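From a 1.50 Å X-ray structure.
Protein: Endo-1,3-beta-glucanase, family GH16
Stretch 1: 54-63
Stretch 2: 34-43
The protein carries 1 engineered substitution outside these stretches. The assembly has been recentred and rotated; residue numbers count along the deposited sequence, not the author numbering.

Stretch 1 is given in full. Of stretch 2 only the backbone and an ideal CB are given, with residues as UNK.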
# COMPACT_ATOMS: atom_id res chain seq x y z
N ALA A 54 1.94 8.55 12.09
CA ALA A 54 3.14 7.91 12.65
C ALA A 54 3.63 8.81 13.78
O ALA A 54 3.76 10.03 13.59
CB ALA A 54 4.23 7.73 11.59
N LYS A 55 3.88 8.22 14.95
CA LYS A 55 4.26 8.97 16.14
C LYS A 55 5.52 8.45 16.72
O LYS A 55 5.82 7.25 16.61
CB LYS A 55 3.17 8.83 17.24
CG LYS A 55 1.73 9.30 16.88
CD LYS A 55 0.69 9.02 18.00
CE LYS A 55 -0.74 9.24 17.53
NZ LYS A 55 -1.68 9.05 18.68
N HIS A 56 6.26 9.36 17.34
CA HIS A 56 7.37 8.99 18.19
C HIS A 56 6.70 8.69 19.52
O HIS A 56 6.31 9.61 20.25
CB HIS A 56 8.40 10.11 18.25
CG HIS A 56 9.55 9.79 19.16
ND1 HIS A 56 10.37 10.73 19.68
CD2 HIS A 56 10.01 8.57 19.64
CE1 HIS A 56 11.30 10.15 20.45
NE2 HIS A 56 11.09 8.83 20.43
N GLU A 57 6.55 7.40 19.84
CA GLU A 57 5.81 6.96 21.01
C GLU A 57 6.32 5.60 21.44
O GLU A 57 6.26 4.66 20.64
CB GLU A 57 4.29 6.88 20.69
CG GLU A 57 3.44 6.27 21.81
CD GLU A 57 2.03 5.89 21.43
OE1 GLU A 57 1.61 6.17 20.27
OE2 GLU A 57 1.33 5.30 22.31
N ASN A 58 6.79 5.50 22.68
CA ASN A 58 7.31 4.22 23.18
C ASN A 58 6.14 3.29 23.47
O ASN A 58 5.24 3.65 24.25
CB ASN A 58 8.21 4.46 24.40
CG ASN A 58 9.46 5.27 24.06
OD1 ASN A 58 10.08 5.06 23.02
ND2 ASN A 58 9.83 6.19 24.94
N PHE A 59 6.11 2.11 22.84
CA PHE A 59 5.01 1.17 23.06
C PHE A 59 5.46 -0.22 22.71
O PHE A 59 5.97 -0.42 21.61
CB PHE A 59 3.75 1.49 22.19
CG PHE A 59 2.54 0.74 22.64
CD1 PHE A 59 1.70 1.29 23.62
CD2 PHE A 59 2.22 -0.53 22.12
CE1 PHE A 59 0.57 0.61 24.08
CE2 PHE A 59 1.07 -1.22 22.58
CZ PHE A 59 0.25 -0.65 23.56
N GLY A 60 5.28 -1.16 23.63
CA GLY A 60 5.59 -2.57 23.37
C GLY A 60 7.00 -2.85 22.89
O GLY A 60 7.21 -3.75 22.07
N GLY A 61 7.97 -2.08 23.40
CA GLY A 61 9.38 -2.24 23.04
C GLY A 61 9.79 -1.47 21.77
O GLY A 61 10.98 -1.43 21.42
N ALA A 62 8.81 -0.88 21.08
CA ALA A 62 9.07 -0.06 19.88
C ALA A 62 9.11 1.39 20.29
O ALA A 62 8.54 1.77 21.35
CB ALA A 62 7.99 -0.27 18.83
N GLN A 63 9.77 2.23 19.50
CA GLN A 63 9.72 3.67 19.80
C GLN A 63 8.82 4.44 18.83
O GLN A 63 8.78 5.67 18.92
CB GLN A 63 11.13 4.29 19.95
CG GLN A 63 11.83 4.62 18.68
CD GLN A 63 13.23 5.16 18.87
OE1 GLN A 63 13.49 6.16 19.54
NE2 GLN A 63 14.13 4.49 18.24
N UNK A 34 10.99 -3.37 10.14
CA UNK A 34 10.34 -2.06 10.40
C UNK A 34 10.36 -1.75 11.91
O UNK A 34 10.37 -2.68 12.74
CB UNK A 34 8.90 -2.06 9.88
N UNK A 35 10.36 -0.46 12.25
CA UNK A 35 10.53 -0.03 13.66
C UNK A 35 9.23 0.33 14.39
O UNK A 35 9.26 0.51 15.61
CB UNK A 35 11.46 1.18 13.71
N UNK A 36 8.11 0.42 13.66
CA UNK A 36 6.83 0.82 14.30
C UNK A 36 6.01 -0.34 14.87
O UNK A 36 6.06 -1.49 14.38
CB UNK A 36 5.97 1.57 13.28
N UNK A 37 5.25 -0.01 15.91
CA UNK A 37 4.25 -0.90 16.45
C UNK A 37 2.87 -0.37 15.98
O UNK A 37 2.50 0.75 16.34
CB UNK A 37 4.35 -0.98 17.97
N UNK A 38 2.12 -1.14 15.16
CA UNK A 38 0.82 -0.65 14.69
C UNK A 38 -0.22 -0.71 15.78
O UNK A 38 -0.27 -1.65 16.57
CB UNK A 38 0.34 -1.46 13.48
N UNK A 39 -1.05 0.33 15.83
CA UNK A 39 -2.21 0.41 16.78
C UNK A 39 -3.43 0.97 16.09
O UNK A 39 -3.32 1.74 15.12
CB UNK A 39 -1.87 1.28 17.99
N UNK A 40 -4.60 0.61 16.62
CA UNK A 40 -5.85 1.13 16.10
C UNK A 40 -5.91 2.66 16.28
O UNK A 40 -6.42 3.36 15.38
CB UNK A 40 -7.03 0.46 16.80
N UNK A 41 -5.39 3.16 17.41
CA UNK A 41 -5.44 4.58 17.80
C UNK A 41 -4.85 5.52 16.76
O UNK A 41 -5.24 6.70 16.67
CB UNK A 41 -4.70 4.78 19.12
N UNK A 42 -3.92 4.99 15.97
CA UNK A 42 -3.22 5.81 15.01
C UNK A 42 -3.93 6.06 13.68
O UNK A 42 -3.36 6.73 12.79
CB UNK A 42 -1.86 5.16 14.73
N UNK A 43 -5.13 5.49 13.51
CA UNK A 43 -5.97 5.76 12.34
C UNK A 43 -7.21 6.51 12.80
O UNK A 43 -7.83 6.10 13.78
CB UNK A 43 -6.35 4.47 11.62

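Stretch 1 offers a strand, 54-59, that turns back through a type I' turn from Phe-59 to Ala-62, and stretch 2 passes beside this hairpin without a direct hydrogen bond to it. Position 34 lies out of reach, so stretch 1 sets no preference; it is Glu-34.

At position 35 the CA-to-CB bond points sideways and nothing of stretch 1 lies near the CB, which leaves many side chains possible. The residue is Leu-35, and its backbone makes the link: water 1 donates to Leu-35 O (2.7 Å) and accepts from Gln-63 N (2.9 Å), bridging two groups too far apart to bond directly. Position 36 points away and is equally unconstrained; it is Gln-36, whose NE2 donates a hydrogen bond to Glu-34 OE1 (3.0 Å).

Position 37 is the closest in register, its CA lying nearest that of Ala-62. Its CB points toward stretch 1, 3.8 Å from Ala-62 CB, with the Phe-59 ring beyond. An apolar or aromatic side chain would suit this surface. Tyr-37 takes chi1 t and receives the edge of Phe-59 on its ring face, the centroids 4.9 Å apart and the planes at 67°; Phe-59 CE2 comes within 3.5 Å of Tyr-37 CE1. A CB on Gly-60 would clash with this ring, and the positive phi there also favours glycine.

Position 38 is out of reach, and Tyr-38 makes no contact with stretch 1.

From position 39 the CB again points toward stretch 1, but with open space around it. A long side chain could reach both the Phe-59 ring and the carboxylate of Glu-57, so arginine or lysine would fit, as would a long apolar chain for the ring alone. Arg-39 lays its guanidinium flat on Phe-59, the centres 3.9 Å apart and the planes at 13°, while its CD sits over the same ring. Its NH1 forms a long salt bridge with Glu-57 OE2 (4.0 Å).

Position 40 is out of reach; it is Arg-40.

Position 41 points toward stretch 1, its CB 5.2 Å from Lys-55 NZ, so an acidic or polar group would suit. Glu-41 OE1 remains 4.2 Å from Lys-55 NZ, beyond a salt bridge, but makes a long one with Arg-39 NH1 (3.7 Å).

Position 42 points toward stretch 1, its CB 5.1 Å from Lys-55 CE, so a small or medium side chain, polar or apolar, could pack on the lysine methylenes. In Asn-42, ND2 packs 3.7 Å from Lys-55 CE, and water 2 lies 2.7 Å from Asn-42 OD1 and 2.8 Å from Glu-57 OE1, linking the two side chains.

Position 43, out of reach, is Ala-43, whose O accepts a weak hydrogen bond from Arg-40 NH1 (2.9 Å).

Stretch 2, residues 34-43: ELQYYRRENA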
# COMPACT_ATOMS: atom_id res chain seq x y z
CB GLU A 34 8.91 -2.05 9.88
CG GLU A 34 8.90 -2.16 8.35
CD GLU A 34 7.55 -2.58 7.76
OE1 GLU A 34 6.49 -2.42 8.43
OE2 GLU A 34 7.53 -3.07 6.61
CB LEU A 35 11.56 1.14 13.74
CG LEU A 35 12.89 0.92 12.99
CD1 LEU A 35 13.71 2.20 12.95
CD2 LEU A 35 13.70 -0.24 13.59
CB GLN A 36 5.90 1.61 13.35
CG GLN A 36 5.13 0.75 12.33
CD GLN A 36 6.01 -0.01 11.35
OE1 GLN A 36 7.08 0.47 10.96
NE2 GLN A 36 5.57 -1.21 10.96
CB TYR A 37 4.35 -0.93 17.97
CG TYR A 37 3.48 -1.93 18.71
CD1 TYR A 37 2.05 -1.79 18.76
CD2 TYR A 37 4.06 -3.01 19.39
CE1 TYR A 37 1.25 -2.72 19.45
CE2 TYR A 37 3.26 -3.94 20.08
CZ TYR A 37 1.88 -3.79 20.11
OH TYR A 37 1.13 -4.71 20.79
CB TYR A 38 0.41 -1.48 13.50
CG TYR A 38 1.20 -1.22 12.21
CD1 TYR A 38 1.34 0.09 11.70
CD2 TYR A 38 1.77 -2.28 11.48
CE1 TYR A 38 2.01 0.36 10.51
CE2 TYR A 38 2.46 -2.04 10.29
CZ TYR A 38 2.57 -0.72 9.81
OH TYR A 38 3.23 -0.44 8.64
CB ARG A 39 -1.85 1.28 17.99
CG ARG A 39 -0.53 0.83 18.68
CD ARG A 39 -0.42 1.42 20.08
NE ARG A 39 -1.46 0.86 20.97
CZ ARG A 39 -2.08 1.52 21.97
NH1 ARG A 39 -1.79 2.80 22.23
NH2 ARG A 39 -2.99 0.90 22.72
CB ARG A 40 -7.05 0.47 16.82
CG ARG A 40 -8.41 1.08 16.51
CD ARG A 40 -8.80 0.85 15.06
NE ARG A 40 -10.09 1.45 14.69
CZ ARG A 40 -10.25 2.73 14.33
NH1 ARG A 40 -9.22 3.61 14.29
NH2 ARG A 40 -11.47 3.14 14.00
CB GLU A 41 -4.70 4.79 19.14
CG GLU A 41 -4.95 6.15 19.80
CD GLU A 41 -4.33 6.29 21.18
OE1 GLU A 41 -3.11 6.16 21.33
OE2 GLU A 41 -5.07 6.53 22.14
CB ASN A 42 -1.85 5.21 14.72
CG ASN A 42 -0.93 5.23 15.93
OD1 ASN A 42 -1.16 4.53 16.92
ND2 ASN A 42 0.12 6.02 15.85
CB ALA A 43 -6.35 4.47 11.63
O HOH W 1 11.28 0.93 17.42
O HOH W 2 -1.02 5.45 19.50
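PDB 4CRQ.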